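Local coordinates for Alr3790 protein (Anabaena sp., PDB 3HIX) that is of unknown function but carries a rhodanese-like domain, the fold of sulfurtransferases and related phosphatases, at residues T15-R20 / S47-S52; D40-A45 / V69-S74. All coordinates share one frame; numbering follows the deposited sequence.

Contact 1: residues T15-R20 / S47-S52; sequences TILDVR and SSLEKS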
loop_
_atom_site.group_PDB
_atom_site.type_symbol
_atom_site.label_atom_id
_atom_site.label_comp_id
_atom_site.label_asym_id
_atom_site.label_seq_id
_atom_site.Cartn_x
_atom_site.Cartn_y
_atom_site.Cartn_z
ATOM N N THR A 15 -7.709 -0.056 6.492
ATOM C CA THR A 15 -6.698 0.873 6.001
ATOM C C THR A 15 -6.021 0.297 4.770
ATOM O O THR A 15 -5.770 -0.900 4.697
ATOM C CB THR A 15 -5.634 1.135 7.089
ATOM O OG1 THR A 15 -6.265 1.718 8.232
ATOM C CG2 THR A 15 -4.555 2.077 6.580
ATOM N N ILE A 16 -5.740 1.149 3.792
ATOM C CA ILE A 16 -5.098 0.695 2.567
ATOM C C ILE A 16 -3.665 1.221 2.518
ATOM O O ILE A 16 -3.423 2.403 2.735
ATOM C CB ILE A 16 -5.896 1.172 1.327
ATOM C CG1 ILE A 16 -7.325 0.618 1.403
ATOM C CG2 ILE A 16 -5.197 0.725 0.049
ATOM C CD1 ILE A 16 -8.234 1.065 0.267
ATOM N N LEU A 17 -2.718 0.327 2.251
ATOM C CA LEU A 17 -1.305 0.696 2.192
ATOM C C LEU A 17 -0.760 0.476 0.795
ATOM O O LEU A 17 -0.997 -0.569 0.191
ATOM C CB LEU A 17 -0.484 -0.137 3.186
ATOM C CG LEU A 17 -0.913 -0.124 4.659
ATOM C CD1 LEU A 17 0.152 -0.831 5.487
ATOM C CD2 LEU A 17 -1.101 1.306 5.160
ATOM N N ASP A 18 -0.046 1.475 0.285
ATOM C CA ASP A 18 0.563 1.421 -1.041
ATOM C C ASP A 18 2.044 1.192 -0.734
ATOM O O ASP A 18 2.693 2.067 -0.175
ATOM C CB ASP A 18 0.372 2.765 -1.774
ATOM C CG ASP A 18 0.840 2.724 -3.220
ATOM O OD1 ASP A 18 1.775 1.955 -3.531
ATOM O OD2 ASP A 18 0.287 3.480 -4.050
ATOM N N VAL A 19 2.564 0.018 -1.080
ATOM C CA VAL A 19 3.961 -0.323 -0.798
ATOM C C VAL A 19 4.918 -0.069 -1.959
ATOM O O VAL A 19 6.092 -0.437 -1.900
ATOM C CB VAL A 19 4.097 -1.802 -0.350
ATOM C CG1 VAL A 19 3.358 -2.005 0.949
ATOM C CG2 VAL A 19 3.565 -2.750 -1.430
ATOM N N ARG A 20 4.420 0.564 -3.013
ATOM C CA ARG A 20 5.272 0.883 -4.153
ATOM C C ARG A 20 6.179 2.058 -3.804
ATOM O O ARG A 20 6.030 2.690 -2.758
ATOM C CB ARG A 20 4.419 1.253 -5.370
ATOM C CG ARG A 20 3.475 0.140 -5.817
ATOM C CD ARG A 20 2.518 0.636 -6.888
ATOM N NE ARG A 20 1.754 1.790 -6.424
ATOM C CZ ARG A 20 1.087 2.618 -7.225
ATOM N NH1 ARG A 20 1.077 2.414 -8.534
ATOM N NH2 ARG A 20 0.472 3.682 -6.724
ATOM N N SER A 47 4.701 1.737 13.965
ATOM C CA SER A 47 4.579 2.962 14.746
ATOM C C SER A 47 3.307 3.751 14.457
ATOM O O SER A 47 2.953 4.652 15.216
ATOM C CB SER A 47 5.788 3.866 14.501
ATOM O OG SER A 47 5.725 4.473 13.224
ATOM N N SER A 48 2.615 3.410 13.373
ATOM C CA SER A 48 1.409 4.140 12.996
ATOM C C SER A 48 0.104 3.366 13.106
ATOM O O SER A 48 -0.964 3.964 13.232
ATOM C CB SER A 48 1.535 4.641 11.555
ATOM O OG SER A 48 2.755 5.325 11.350
ATOM N N LEU A 49 0.180 2.042 13.057
ATOM C CA LEU A 49 -1.035 1.232 13.086
ATOM C C LEU A 49 -1.048 0.156 14.160
ATOM O O LEU A 49 -0.014 -0.435 14.468
ATOM C CB LEU A 49 -1.221 0.560 11.723
ATOM C CG LEU A 49 -1.078 1.437 10.478
ATOM C CD1 LEU A 49 -0.995 0.566 9.230
ATOM C CD2 LEU A 49 -2.260 2.391 10.393
ATOM N N GLU A 50 -2.225 -0.097 14.725
ATOM C CA GLU A 50 -2.366 -1.146 15.731
ATOM C C GLU A 50 -2.437 -2.475 14.991
ATOM O O GLU A 50 -2.991 -2.559 13.895
ATOM C CB GLU A 50 -3.626 -0.952 16.576
ATOM C CG GLU A 50 -4.821 -0.398 15.835
ATOM C CD GLU A 50 -4.794 1.114 15.781
ATOM O OE1 GLU A 50 -4.774 1.744 16.860
ATOM O OE2 GLU A 50 -4.792 1.672 14.664
ATOM N N LYS A 51 -1.885 -3.512 15.606
ATOM C CA LYS A 51 -1.838 -4.829 14.987
ATOM C C LYS A 51 -3.178 -5.532 14.791
ATOM O O LYS A 51 -3.253 -6.536 14.081
ATOM C CB LYS A 51 -0.872 -5.707 15.780
ATOM C CG LYS A 51 0.551 -5.154 15.777
ATOM C CD LYS A 51 1.426 -5.848 16.803
ATOM C CE LYS A 51 2.774 -5.168 16.928
ATOM N NZ LYS A 51 3.535 -5.249 15.663
ATOM N N SER A 52 -4.233 -5.012 15.409
ATOM C CA SER A 52 -5.555 -5.612 15.267
ATOM C C SER A 52 -6.324 -4.997 14.100
ATOM O O SER A 52 -7.393 -5.482 13.724
ATOM C CB SER A 52 -6.353 -5.421 16.555
ATOM O OG SER A 52 -6.408 -4.048 16.901
#
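L17, on strand 15-18, meets L49, the first residue to leave helical geometry after helix 41-48. The two backbones stay well apart. Their closest CA atoms, those of T15 and L49, are 9.1 Å from each other, and no hydrogen bond joins the segments. The contact is made by side chains alone. L17 and L49 reach toward each other tip to tip, with L17 CD2 4.1 Å from L49 CD1. In L49, CG lies beside the backbone N and anti to the carbonyl carbon (chi1 -48°), and CD1 is the methyl turned to L17. The other methyl, CD2, makes a looser approach to T15 CG2 at 4.5 Å. The far end of the strand segment is polar. D18 OD1 accepts from R20 N in an Asx turn and also from R20 NE at 2.9 Å. R20 NH2 reaches D18 OD2 at 2.7 Å, a side-on salt bridge in which the carboxylate meets the guanidinium edge nearly in its plane. Strand 15-18 is an inner strand of the parallel sheet, between strands 34-35 and 55-58. I55 of strand 55-58 touches both L17 and L49, and M36 also packs on L17.

Contact 2: residues D40-A45 / V69-S74; sequences DLVDRA and VNLLRS
L41 of helix 41-48 packs on L72 of helix 62-74, a helix-helix contact within the alpha/beta rhodanese-like fold. The axes of helix segments 41-45 and 69-74 come within 9.9 Å and cross at -49°. The nearest CA atoms, those of V42 and L72, are 6.3 Å apart.

The tight part is the buried group L41, A45 and L72. The side chains of L41 and L72 cross at about a right angle. L72 CD2 fits between two residues one turn apart on the other helix: it is 3.8 Å from L41 CG and 3.8 Å from A45 CB. L41 CD2 turns to the branch point of its partner, 3.9 Å from L72 CG. CG of L41 is anti to the backbone N (chi1 180°), which puts the branch point against L72 CD2. With an alanine here, L72 CG and CD2 would probably lose most of their packing on this helix segment, A45 CB remaining, and a gap is likely to open between L72 and the strand-side residues L17 and V19. V57 and V80, from two strands of the parallel sheet, also touch L72, and F77 packs on A45.

The looser part is the pair V42 and L71, both partly exposed. It rests on one methyl: V42 CG2 is 4.0 Å from L71 CB and equally far from L71 O. The solvent side carries exposed polar residues such as N70 and R73. R73 NH2 makes a hydrogen bond to the backbone O of V80, and V69 CG1 sits above one face of the R73 guanidinium, offset toward the rim. On the same helix, S74 OG and S74 N reach N70 O from opposite faces of its carbonyl plane, with OG at 3.0 Å.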
loop_
_atom_site.group_PDB
_atom_site.type_symbol
_atom_site.label_atom_id
_atom_site.label_comp_id
_atom_site.label_asym_id
_atom_site.label_seq_id
_atom_site.Cartn_x
_atom_site.Cartn_y
_atom_site.Cartn_z
ATOM N N ASP A 40 10.503 0.712 4.184
ATOM C CA ASP A 40 10.153 1.287 5.488
ATOM C C ASP A 40 8.823 0.793 6.045
ATOM O O ASP A 40 8.367 1.257 7.084
ATOM C CB ASP A 40 10.100 2.813 5.401
ATOM C CG ASP A 40 11.472 3.436 5.336
ATOM O OD1 ASP A 40 12.286 3.167 6.246
ATOM O OD2 ASP A 40 11.735 4.195 4.381
ATOM N N LEU A 41 8.218 -0.168 5.358
ATOM C CA LEU A 41 6.923 -0.703 5.755
ATOM C C LEU A 41 6.769 -1.173 7.202
ATOM O O LEU A 41 5.922 -0.664 7.933
ATOM C CB LEU A 41 6.535 -1.836 4.819
ATOM C CG LEU A 41 5.197 -2.515 5.098
ATOM C CD1 LEU A 41 4.044 -1.507 5.061
ATOM C CD2 LEU A 41 5.006 -3.598 4.064
ATOM N N VAL A 42 7.562 -2.152 7.618
ATOM C CA VAL A 42 7.435 -2.643 8.984
ATOM C C VAL A 42 7.607 -1.526 10.014
ATOM O O VAL A 42 6.839 -1.450 10.965
ATOM C CB VAL A 42 8.441 -3.777 9.281
ATOM C CG1 VAL A 42 8.320 -4.207 10.740
ATOM C CG2 VAL A 42 8.169 -4.959 8.370
ATOM N N ASP A 43 8.600 -0.658 9.830
ATOM C CA ASP A 43 8.822 0.449 10.763
ATOM C C ASP A 43 7.614 1.367 10.859
ATOM O O ASP A 43 7.072 1.593 11.940
ATOM C CB ASP A 43 10.025 1.288 10.333
ATOM C CG ASP A 43 11.336 0.583 10.555
ATOM O OD1 ASP A 43 11.390 -0.333 11.403
ATOM O OD2 ASP A 43 12.322 0.962 9.893
ATOM N N ARG A 44 7.191 1.895 9.718
ATOM C CA ARG A 44 6.058 2.809 9.696
ATOM C C ARG A 44 4.751 2.208 10.206
ATOM O O ARG A 44 4.045 2.837 10.997
ATOM C CB ARG A 44 5.847 3.354 8.287
ATOM C CG ARG A 44 6.975 4.232 7.788
ATOM C CD ARG A 44 6.595 4.841 6.456
ATOM N NE ARG A 44 7.641 5.707 5.921
ATOM C CZ ARG A 44 7.539 6.356 4.766
ATOM N NH1 ARG A 44 6.440 6.232 4.034
ATOM N NH2 ARG A 44 8.530 7.130 4.344
ATOM N N ALA A 45 4.422 1.004 9.749
ATOM C CA ALA A 45 3.195 0.348 10.185
ATOM C C ALA A 45 3.231 0.059 11.685
ATOM O O ALA A 45 2.225 0.208 12.380
ATOM C CB ALA A 45 2.990 -0.942 9.410
ATOM N N VAL A 69 2.829 -8.355 2.451
ATOM C CA VAL A 69 1.879 -9.027 3.335
ATOM C C VAL A 69 2.602 -9.964 4.295
ATOM O O VAL A 69 2.255 -10.053 5.465
ATOM C CB VAL A 69 0.844 -9.844 2.541
ATOM C CG1 VAL A 69 -0.091 -10.568 3.498
ATOM C CG2 VAL A 69 0.046 -8.923 1.633
ATOM N N ASN A 70 3.603 -10.673 3.788
ATOM C CA ASN A 70 4.370 -11.598 4.613
ATOM C C ASN A 70 5.150 -10.815 5.681
ATOM O O ASN A 70 5.207 -11.221 6.838
ATOM C CB ASN A 70 5.311 -12.431 3.725
ATOM C CG ASN A 70 4.562 -13.448 2.865
ATOM O OD1 ASN A 70 5.074 -13.919 1.847
ATOM N ND2 ASN A 70 3.350 -13.800 3.281
ATOM N N LEU A 71 5.737 -9.687 5.293
ATOM C CA LEU A 71 6.476 -8.855 6.244
ATOM C C LEU A 71 5.583 -8.344 7.379
ATOM O O LEU A 71 5.985 -8.342 8.540
ATOM C CB LEU A 71 7.093 -7.647 5.540
ATOM C CG LEU A 71 8.340 -7.875 4.694
ATOM C CD1 LEU A 71 8.592 -6.670 3.818
ATOM C CD2 LEU A 71 9.526 -8.144 5.609
ATOM N N LEU A 72 4.373 -7.909 7.043
ATOM C CA LEU A 72 3.455 -7.382 8.054
ATOM C C LEU A 72 2.933 -8.479 8.970
ATOM O O LEU A 72 2.838 -8.291 10.183
ATOM C CB LEU A 72 2.282 -6.650 7.383
ATOM C CG LEU A 72 2.658 -5.335 6.687
ATOM C CD1 LEU A 72 1.464 -4.812 5.889
ATOM C CD2 LEU A 72 3.108 -4.309 7.725
ATOM N N ARG A 73 2.593 -9.627 8.401
ATOM C CA ARG A 73 2.098 -10.721 9.225
ATOM C C ARG A 73 3.206 -11.213 10.149
ATOM O O ARG A 73 2.954 -11.522 11.314
ATOM C CB ARG A 73 1.586 -11.868 8.355
ATOM C CG ARG A 73 0.302 -11.541 7.619
ATOM C CD ARG A 73 -0.218 -12.746 6.850
ATOM N NE ARG A 73 -1.422 -12.420 6.090
ATOM C CZ ARG A 73 -1.880 -13.142 5.073
ATOM N NH1 ARG A 73 -1.237 -14.239 4.695
ATOM N NH2 ARG A 73 -2.965 -12.753 4.415
ATOM N N SER A 74 4.433 -11.282 9.637
ATOM C CA SER A 74 5.548 -11.732 10.460
ATOM C C SER A 74 5.846 -10.709 11.550
ATOM O O SER A 74 6.442 -11.039 12.568
ATOM C CB SER A 74 6.798 -11.959 9.604
ATOM O OG SER A 74 6.609 -13.042 8.711
#

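Contacts 1 and 2 share helix 41-48. Contact 1 uses L49, just past its C-terminal end, and contact 2 uses its first turn. Both are buried and apolar across their segments, but contact 2 is larger, 227 Å² against 99 Å². Contact 1 packs the residue after the helix on a strand, whereas contact 2 sets the helix against helix 62-74 and reaches a partly exposed edge at V42 and L71. They join directly in one core: L17 CD1 is 4.0 Å from L41 CD1, and V19 CG1 is 3.9 Å from L41 CD2. No polar bond crosses either contact. Within a segment, contact 1 has a buried salt bridge and contact 2 an exposed serine-to-carbonyl bond.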